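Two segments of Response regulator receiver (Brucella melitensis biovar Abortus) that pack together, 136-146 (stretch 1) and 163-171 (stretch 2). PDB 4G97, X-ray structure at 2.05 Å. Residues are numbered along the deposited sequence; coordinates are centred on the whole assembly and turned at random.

Stretch 1, residues 136-146: RQVATRLMIIE
Stretch 2 163-171: GHEVVGIAR

Parallel β-strands are joined by their backbones, and a side chain at one end can add bonds of its own, as in this pair. Strand 141-145 runs alongside strand 165-170 with an angle of 40° between their directions and an axial approach of 4.6 Å; together the stretches bury 888 Å².

His164, which has the largest covered area of any residue here (117 Å²), lies at the start of the contact. It precedes its strand at phi/psi -88/167, with chi1 m (-56°) and chi2 -60°, so that the edge of its ring meets the incoming loop. Imidazole suits the place because its two nitrogens can play opposite roles: His164 NE2 donates to Gln137 OE1 at 2.7 Å, nearly straight, while His164 ND1 accepts from Thr140 N at 2.9 Å. Gln137 reaches the ring with chi1 m and chi2 t, and Thr140, chi1 m, turns OG1 back to Val138 O at 2.9 Å. Just before the histidine, Gly163 ends a helix in a Schellman motif; its phi/psi of 95/12 would jam a CB against the preceding carbonyl.

From there the ladder follows in register, Arg141 beside Glu165 and Leu142 beside Val166. Glu165 N donates to Thr140 O (2.8 Å), Leu142 N to Glu165 O (2.7 Å) and Val167 N to Leu142 O (2.9 Å). Val167, at -75/-19, leaves the extended conformation, Gly168 follows at 161/172, and the register shifts by one: Ile144 lies beside Ile169 and Ile145 beside Ala170. The ladder resumes with Ile144 N to Gly168 O (3.2 Å), Ala170 N to Ile144 O (2.8 Å) and Glu146 N to Ala170 O (3.0 Å).

Ile144 (74 Å² covered; chi1 m, chi2 t) and Leu142 (71 Å²; chi1 and chi2 both p) share one face with Val166 and Ile169. Val166 CG2 lies 3.8 Å from Ile144 CD1 and 3.9 Å from Leu142 CD1, and Ile144 CB is 4.1 Å from Ile169 CG1. These branched aliphatic chains fill the face without needing polar partners. Val166 is chi1 t; Ile169 repeats the m, t rotamer.

The other face carries Arg141, Glu165, Ile145 and Ala170. Arg141 (m, t, p) and Glu165 (t, t) form a long salt bridge, Arg141 NE to Glu165 OE1 at 3.8 Å, and a water joins them more closely, its O 2.7 Å from Arg141 NE and 2.9 Å from Glu165 OE2. Val167 CG1 covers one face of the guanidinium. Farther along, Ile145 CG1 packs 4.2 Å from Ala170 CB.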

# COMPACT_ATOMS: atom_id res chain seq x y z
N ARG A 136 0.40 -9.26 13.92
CA ARG A 136 0.98 -8.71 15.14
C ARG A 136 1.51 -7.30 14.83
O ARG A 136 2.57 -7.13 14.23
CB ARG A 136 2.05 -9.68 15.70
CG ARG A 136 2.81 -9.18 16.92
CD ARG A 136 4.25 -8.91 16.50
NE ARG A 136 5.09 -8.46 17.61
CZ ARG A 136 5.17 -7.20 18.03
NH1 ARG A 136 4.43 -6.25 17.46
NH2 ARG A 136 5.98 -6.89 19.03
N GLN A 137 0.71 -6.29 15.17
CA GLN A 137 1.04 -4.89 14.90
C GLN A 137 1.08 -4.15 16.23
O GLN A 137 0.33 -4.48 17.14
CB GLN A 137 -0.02 -4.27 13.97
CG GLN A 137 -0.08 -4.93 12.58
CD GLN A 137 -1.25 -4.49 11.73
OE1 GLN A 137 -1.84 -3.43 11.94
NE2 GLN A 137 -1.54 -5.23 10.66
N VAL A 138 1.97 -3.14 16.34
CA VAL A 138 2.07 -2.29 17.55
C VAL A 138 0.76 -1.49 17.62
O VAL A 138 0.39 -0.85 16.63
CB VAL A 138 3.32 -1.37 17.52
CG1 VAL A 138 3.44 -0.57 18.81
CG2 VAL A 138 4.60 -2.19 17.29
N ALA A 139 0.05 -1.55 18.76
CA ALA A 139 -1.22 -0.85 18.93
C ALA A 139 -1.03 0.64 18.65
O ALA A 139 -0.18 1.28 19.28
CB ALA A 139 -1.79 -1.08 20.33
N THR A 140 -1.80 1.16 17.70
CA THR A 140 -1.71 2.54 17.25
C THR A 140 -3.04 3.25 17.35
O THR A 140 -4.10 2.64 17.13
CB THR A 140 -1.11 2.56 15.79
OG1 THR A 140 0.15 1.91 15.81
CG2 THR A 140 -0.89 3.94 15.24
N ARG A 141 -2.98 4.55 17.67
CA ARG A 141 -4.15 5.42 17.74
C ARG A 141 -4.32 6.02 16.34
O ARG A 141 -3.41 6.65 15.81
CB ARG A 141 -3.95 6.54 18.79
CG ARG A 141 -3.95 6.02 20.22
CD ARG A 141 -3.56 7.09 21.22
NE ARG A 141 -4.65 8.03 21.45
CZ ARG A 141 -4.70 9.26 20.96
NH1 ARG A 141 -3.71 9.72 20.19
NH2 ARG A 141 -5.73 10.04 21.21
N LEU A 142 -5.47 5.78 15.72
CA LEU A 142 -5.64 6.31 14.38
C LEU A 142 -6.90 7.09 14.14
O LEU A 142 -7.93 6.87 14.77
CB LEU A 142 -5.38 5.23 13.31
CG LEU A 142 -6.20 3.97 13.36
CD1 LEU A 142 -7.55 4.18 12.69
CD2 LEU A 142 -5.44 2.82 12.70
N MET A 143 -6.81 8.01 13.20
CA MET A 143 -7.95 8.79 12.79
C MET A 143 -8.42 8.28 11.41
O MET A 143 -7.60 8.03 10.52
CB MET A 143 -7.56 10.25 12.73
CG MET A 143 -8.66 11.15 12.22
SD MET A 143 -8.24 12.91 12.12
CE MET A 143 -6.58 12.83 11.64
N ILE A 144 -9.76 8.16 11.25
CA ILE A 144 -10.42 7.77 10.01
C ILE A 144 -11.08 9.00 9.41
O ILE A 144 -11.85 9.65 10.10
CB ILE A 144 -11.46 6.62 10.20
CG1 ILE A 144 -10.76 5.34 10.73
CG2 ILE A 144 -12.22 6.32 8.82
CD1 ILE A 144 -11.67 4.21 11.19
N ILE A 145 -10.76 9.34 8.15
CA ILE A 145 -11.43 10.42 7.42
C ILE A 145 -12.26 9.69 6.36
O ILE A 145 -11.72 9.20 5.35
CB ILE A 145 -10.53 11.52 6.80
CG1 ILE A 145 -9.57 12.14 7.86
CG2 ILE A 145 -11.44 12.61 6.21
CD1 ILE A 145 -8.45 12.93 7.30
N GLU A 146 -13.55 9.55 6.63
CA GLU A 146 -14.48 8.82 5.76
C GLU A 146 -15.92 9.28 6.01
O GLU A 146 -16.38 9.19 7.15
CB GLU A 146 -14.32 7.29 5.99
CG GLU A 146 -15.34 6.42 5.28
CD GLU A 146 -15.26 6.52 3.77
OE1 GLU A 146 -16.22 7.03 3.15
OE2 GLU A 146 -14.20 6.15 3.22
N GLY A 163 -6.05 -4.60 17.22
CA GLY A 163 -5.65 -4.01 18.49
C GLY A 163 -5.41 -2.52 18.45
O GLY A 163 -4.87 -1.96 19.40
N HIS A 164 -5.82 -1.85 17.37
CA HIS A 164 -5.63 -0.41 17.24
C HIS A 164 -6.78 0.35 17.85
O HIS A 164 -7.82 -0.23 18.15
CB HIS A 164 -5.38 0.01 15.76
CG HIS A 164 -4.23 -0.69 15.12
ND1 HIS A 164 -2.94 -0.58 15.63
CD2 HIS A 164 -4.21 -1.52 14.05
CE1 HIS A 164 -2.19 -1.36 14.87
NE2 HIS A 164 -2.92 -1.94 13.90
N GLU A 165 -6.59 1.64 18.03
CA GLU A 165 -7.63 2.47 18.62
C GLU A 165 -8.06 3.56 17.63
O GLU A 165 -7.23 4.31 17.15
CB GLU A 165 -7.12 3.10 19.93
CG GLU A 165 -8.17 3.94 20.64
CD GLU A 165 -7.64 4.88 21.71
OE1 GLU A 165 -6.47 4.72 22.12
OE2 GLU A 165 -8.40 5.79 22.13
N VAL A 166 -9.37 3.65 17.37
CA VAL A 166 -9.90 4.69 16.52
C VAL A 166 -10.23 5.88 17.42
O VAL A 166 -11.15 5.80 18.24
CB VAL A 166 -11.11 4.24 15.67
CG1 VAL A 166 -11.68 5.42 14.87
CG2 VAL A 166 -10.72 3.11 14.74
N VAL A 167 -9.50 6.99 17.24
CA VAL A 167 -9.68 8.20 18.05
C VAL A 167 -10.93 8.97 17.66
O VAL A 167 -11.40 9.79 18.43
CB VAL A 167 -8.41 9.09 18.14
CG1 VAL A 167 -7.22 8.30 18.64
CG2 VAL A 167 -8.09 9.77 16.80
N GLY A 168 -11.42 8.70 16.46
CA GLY A 168 -12.60 9.33 15.89
C GLY A 168 -12.66 9.19 14.38
O GLY A 168 -11.71 8.72 13.74
N ILE A 169 -13.81 9.60 13.82
CA ILE A 169 -14.13 9.56 12.41
C ILE A 169 -14.47 10.96 11.98
O ILE A 169 -15.44 11.54 12.48
CB ILE A 169 -15.27 8.54 12.10
CG1 ILE A 169 -14.83 7.08 12.44
CG2 ILE A 169 -15.71 8.64 10.63
CD1 ILE A 169 -15.91 6.06 12.48
N ALA A 170 -13.67 11.53 11.07
CA ALA A 170 -13.91 12.86 10.52
C ALA A 170 -14.60 12.70 9.15
O ALA A 170 -14.20 11.85 8.36
CB ALA A 170 -12.61 13.60 10.37
N ARG A 171 -15.68 13.48 8.90
CA ARG A 171 -16.45 13.42 7.65
C ARG A 171 -16.07 14.55 6.67
O ARG A 171 -16.30 14.41 5.47
CB ARG A 171 -17.97 13.41 7.94
CG ARG A 171 -18.43 12.42 9.03
CD ARG A 171 -18.83 11.06 8.48
NE ARG A 171 -19.15 10.09 9.54
CZ ARG A 171 -19.16 8.77 9.37
NH1 ARG A 171 -18.87 8.23 8.19
NH2 ARG A 171 -19.47 7.97 10.39
O HOH W 1 -6.94 8.18 22.88